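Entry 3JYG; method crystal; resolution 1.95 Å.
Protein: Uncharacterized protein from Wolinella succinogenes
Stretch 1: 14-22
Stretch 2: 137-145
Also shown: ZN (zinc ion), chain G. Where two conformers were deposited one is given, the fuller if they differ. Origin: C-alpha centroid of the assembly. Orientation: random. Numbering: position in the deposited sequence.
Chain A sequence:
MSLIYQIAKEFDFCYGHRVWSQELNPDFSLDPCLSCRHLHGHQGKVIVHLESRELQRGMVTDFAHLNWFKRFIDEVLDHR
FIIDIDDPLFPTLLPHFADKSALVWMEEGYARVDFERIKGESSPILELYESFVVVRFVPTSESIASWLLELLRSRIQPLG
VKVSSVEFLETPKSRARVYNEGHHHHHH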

# COMPACT_ATOMS: atom_id res chain seq x y z
N CYS A 14 -14.34 -14.13 1.85
CA CYS A 14 -15.50 -13.52 2.51
C CYS A 14 -15.84 -14.35 3.73
O CYS A 14 -15.72 -15.57 3.68
N TYR A 15 -16.29 -13.71 4.81
CA TYR A 15 -16.61 -14.46 6.03
C TYR A 15 -17.63 -13.67 6.82
O TYR A 15 -17.77 -12.48 6.60
N GLY A 16 -18.31 -14.34 7.76
CA GLY A 16 -19.09 -13.62 8.79
C GLY A 16 -18.34 -13.68 10.12
O GLY A 16 -17.50 -14.57 10.33
N HIS A 17 -18.61 -12.73 11.01
CA HIS A 17 -18.08 -12.82 12.34
C HIS A 17 -18.82 -11.85 13.23
O HIS A 17 -19.73 -11.12 12.76
N ARG A 18 -18.43 -11.85 14.50
CA ARG A 18 -18.70 -10.74 15.37
C ARG A 18 -17.54 -10.62 16.38
O ARG A 18 -16.88 -11.61 16.69
N VAL A 19 -17.32 -9.41 16.86
CA VAL A 19 -16.29 -9.11 17.83
C VAL A 19 -17.03 -8.88 19.13
O VAL A 19 -17.54 -7.80 19.36
N TRP A 20 -17.09 -9.91 19.95
CA TRP A 20 -18.09 -10.01 21.02
C TRP A 20 -17.70 -9.07 22.18
O TRP A 20 -18.55 -8.55 22.87
N SER A 21 -16.40 -8.85 22.32
CA SER A 21 -15.84 -8.10 23.42
C SER A 21 -15.67 -6.59 23.15
O SER A 21 -15.09 -5.87 23.97
N GLN A 22 -16.14 -6.11 22.00
CA GLN A 22 -15.88 -4.73 21.64
C GLN A 22 -16.30 -3.71 22.76
O GLN A 22 -17.43 -3.77 23.26
N PHE A 137 -9.65 -17.05 19.95
CA PHE A 137 -9.36 -15.63 20.04
C PHE A 137 -10.56 -14.90 19.51
O PHE A 137 -11.33 -15.45 18.71
N VAL A 138 -10.70 -13.64 19.93
CA VAL A 138 -11.79 -12.79 19.39
C VAL A 138 -11.36 -12.44 17.98
O VAL A 138 -10.25 -11.92 17.77
N PRO A 139 -12.21 -12.75 16.99
CA PRO A 139 -11.70 -12.65 15.58
C PRO A 139 -11.70 -11.21 15.02
O PRO A 139 -12.39 -10.93 14.02
N THR A 140 -10.92 -10.33 15.66
CA THR A 140 -10.64 -8.99 15.16
C THR A 140 -9.68 -9.10 13.98
O THR A 140 -9.02 -10.13 13.83
N SER A 141 -9.58 -8.04 13.17
CA SER A 141 -8.54 -7.96 12.15
C SER A 141 -7.15 -8.23 12.66
O SER A 141 -6.42 -8.96 12.04
N GLU A 142 -6.78 -7.60 13.77
CA GLU A 142 -5.43 -7.83 14.38
C GLU A 142 -5.23 -9.27 14.85
O GLU A 142 -4.15 -9.82 14.72
N SER A 143 -6.28 -9.90 15.38
CA SER A 143 -6.11 -11.26 15.88
C SER A 143 -5.98 -12.23 14.72
O SER A 143 -5.19 -13.19 14.78
N ILE A 144 -6.76 -11.99 13.67
CA ILE A 144 -6.63 -12.81 12.44
C ILE A 144 -5.24 -12.73 11.77
O ILE A 144 -4.64 -13.77 11.39
N ALA A 145 -4.75 -11.50 11.62
CA ALA A 145 -3.42 -11.23 11.10
C ALA A 145 -2.33 -11.95 11.94
O ALA A 145 -1.49 -12.63 11.36

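A zinc-bound histidine ties the two stretches together: His 17 binds the metal through NE2 (NE2 to ZN, 2.4 Å) and, from the other nitrogen of the same ring, donates a hydrogen bond to a backbone carbonyl of stretch 2 (His 17 ND1 to Pro 139 O, 2.7 Å). The bond is short but bent, 127° at the hydrogen, and counts as weak; the carbonyl lies at the ring edge, near its plane, so the ring is held from both nitrogens. Water 2 O and water 3 O lie 2.5 and 2.4 Å from ZN, and two further ligands come from elsewhere in the structure. His 17, chi1 p, points toward stretch 2, as does Tyr 15, also p, two residues earlier in the strand, and so on the same side. The Tyr 15 ring meets Ile 144 (m, t) obliquely, CE2 to CD1 at 4.3 Å, while its hydroxyl reaches water 1 (OH to water O, 2.6 Å), which in turn donates weakly to the carbonyl that His 17 engages (water O to Pro 139 O, 3.5 Å).

Beyond the strand, Val 138 (p) points toward stretch 1 and has the largest covered area of either stretch. Its CG2 sits 3.7 Å from Val 19 CG1, 4.0 Å from Trp 20 CD1 and 3.6 Å from Ser 21 OG, nestling against the type I turn from Val 19 to Gln 22. Val 19 (t) also places CG1 3.7 Å from Thr 140 CG2. Trp 20 and Ser 21 are both p; the CA-to-CB bond of Trp 20 runs sideways, but the end of the side chain comes nearer. Pro 139, C-gamma endo, packs CG against Arg 18 O at 3.6 Å, whereas the CA-to-CB bond of Arg 18 (p) points away. Thr 140 (p) caps the helix, its OG1 accepting from Ser 143 N at 3.0 Å.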

# COMPACT_ATOMS: atom_id res chain seq x y z
CB CYS A 14 -16.71 -13.43 1.55
SG CYS A 14 -16.31 -12.76 -0.06
CB TYR A 15 -15.34 -14.71 6.88
CG TYR A 15 -14.65 -13.42 7.34
CD1 TYR A 15 -13.94 -12.61 6.42
CD2 TYR A 15 -14.70 -13.01 8.69
CE1 TYR A 15 -13.31 -11.43 6.82
CE2 TYR A 15 -14.05 -11.83 9.10
CZ TYR A 15 -13.38 -11.04 8.16
OH TYR A 15 -12.71 -9.87 8.56
CB HIS A 17 -16.53 -12.60 12.37
CG HIS A 17 -16.08 -11.16 12.38
ND1 HIS A 17 -14.90 -10.76 12.97
CD2 HIS A 17 -16.64 -10.03 11.86
CE1 HIS A 17 -14.75 -9.45 12.82
NE2 HIS A 17 -15.80 -8.99 12.16
CB ARG A 18 -20.07 -10.91 16.07
CG ARG A 18 -20.05 -11.74 17.33
CD ARG A 18 -21.44 -11.76 18.00
NE ARG A 18 -21.35 -12.26 19.38
CZ ARG A 18 -21.77 -11.59 20.45
NH1 ARG A 18 -22.31 -10.36 20.35
NH2 ARG A 18 -21.67 -12.16 21.65
CB VAL A 19 -15.55 -7.81 17.45
CG1 VAL A 19 -14.41 -7.52 18.45
CG2 VAL A 19 -15.01 -7.93 16.02
CB TRP A 20 -18.26 -11.48 21.46
CG TRP A 20 -17.03 -12.16 22.08
CD1 TRP A 20 -16.14 -13.04 21.46
CD2 TRP A 20 -16.58 -12.03 23.45
NE1 TRP A 20 -15.18 -13.44 22.37
CE2 TRP A 20 -15.42 -12.84 23.58
CE3 TRP A 20 -17.05 -11.30 24.57
CZ2 TRP A 20 -14.70 -12.94 24.81
CZ3 TRP A 20 -16.36 -11.41 25.78
CH2 TRP A 20 -15.20 -12.23 25.88
CB SER A 21 -14.45 -8.68 23.70
OG SER A 21 -13.61 -8.52 22.56
CB GLN A 22 -16.57 -4.38 20.31
CG GLN A 22 -16.29 -2.91 19.85
CD GLN A 22 -17.27 -2.41 18.79
OE1 GLN A 22 -18.46 -2.79 18.77
NE2 GLN A 22 -16.77 -1.55 17.91
CB PHE A 137 -8.11 -15.19 19.23
CG PHE A 137 -8.08 -15.64 17.77
CD1 PHE A 137 -7.25 -16.72 17.38
CD2 PHE A 137 -8.81 -14.98 16.79
CE1 PHE A 137 -7.21 -17.15 16.02
CE2 PHE A 137 -8.76 -15.38 15.43
CZ PHE A 137 -7.97 -16.47 15.04
CB VAL A 138 -12.03 -11.55 20.27
CG1 VAL A 138 -10.75 -10.61 20.31
CG2 VAL A 138 -13.24 -10.77 19.80
CB PRO A 139 -12.65 -13.56 14.78
CG PRO A 139 -13.98 -13.52 15.62
CD PRO A 139 -13.55 -13.37 17.09
CB THR A 140 -9.92 -8.15 16.22
OG1 THR A 140 -8.76 -8.85 16.69
CG2 THR A 140 -10.83 -7.91 17.43
CB SER A 141 -8.55 -6.58 11.51
OG SER A 141 -9.80 -6.48 10.85
CB GLU A 142 -5.17 -6.89 15.58
CG GLU A 142 -5.34 -5.39 15.28
CD GLU A 142 -6.75 -4.88 15.59
OE1 GLU A 142 -7.77 -5.48 15.11
OE2 GLU A 142 -6.86 -3.86 16.31
CB SER A 143 -7.27 -11.67 16.79
OG SER A 143 -7.28 -10.84 17.94
CB ILE A 144 -7.79 -12.47 11.46
CG1 ILE A 144 -9.12 -12.97 12.09
CG2 ILE A 144 -7.57 -13.10 10.05
CD1 ILE A 144 -10.42 -12.42 11.36
CB ALA A 145 -3.13 -9.73 11.08
ZN ZN G . -16.23 -6.72 11.76
O HOH W 1 -12.03 -9.28 10.99
O HOH W 2 -13.79 -6.41 12.15
O HOH W 3 -16.38 -4.34 11.65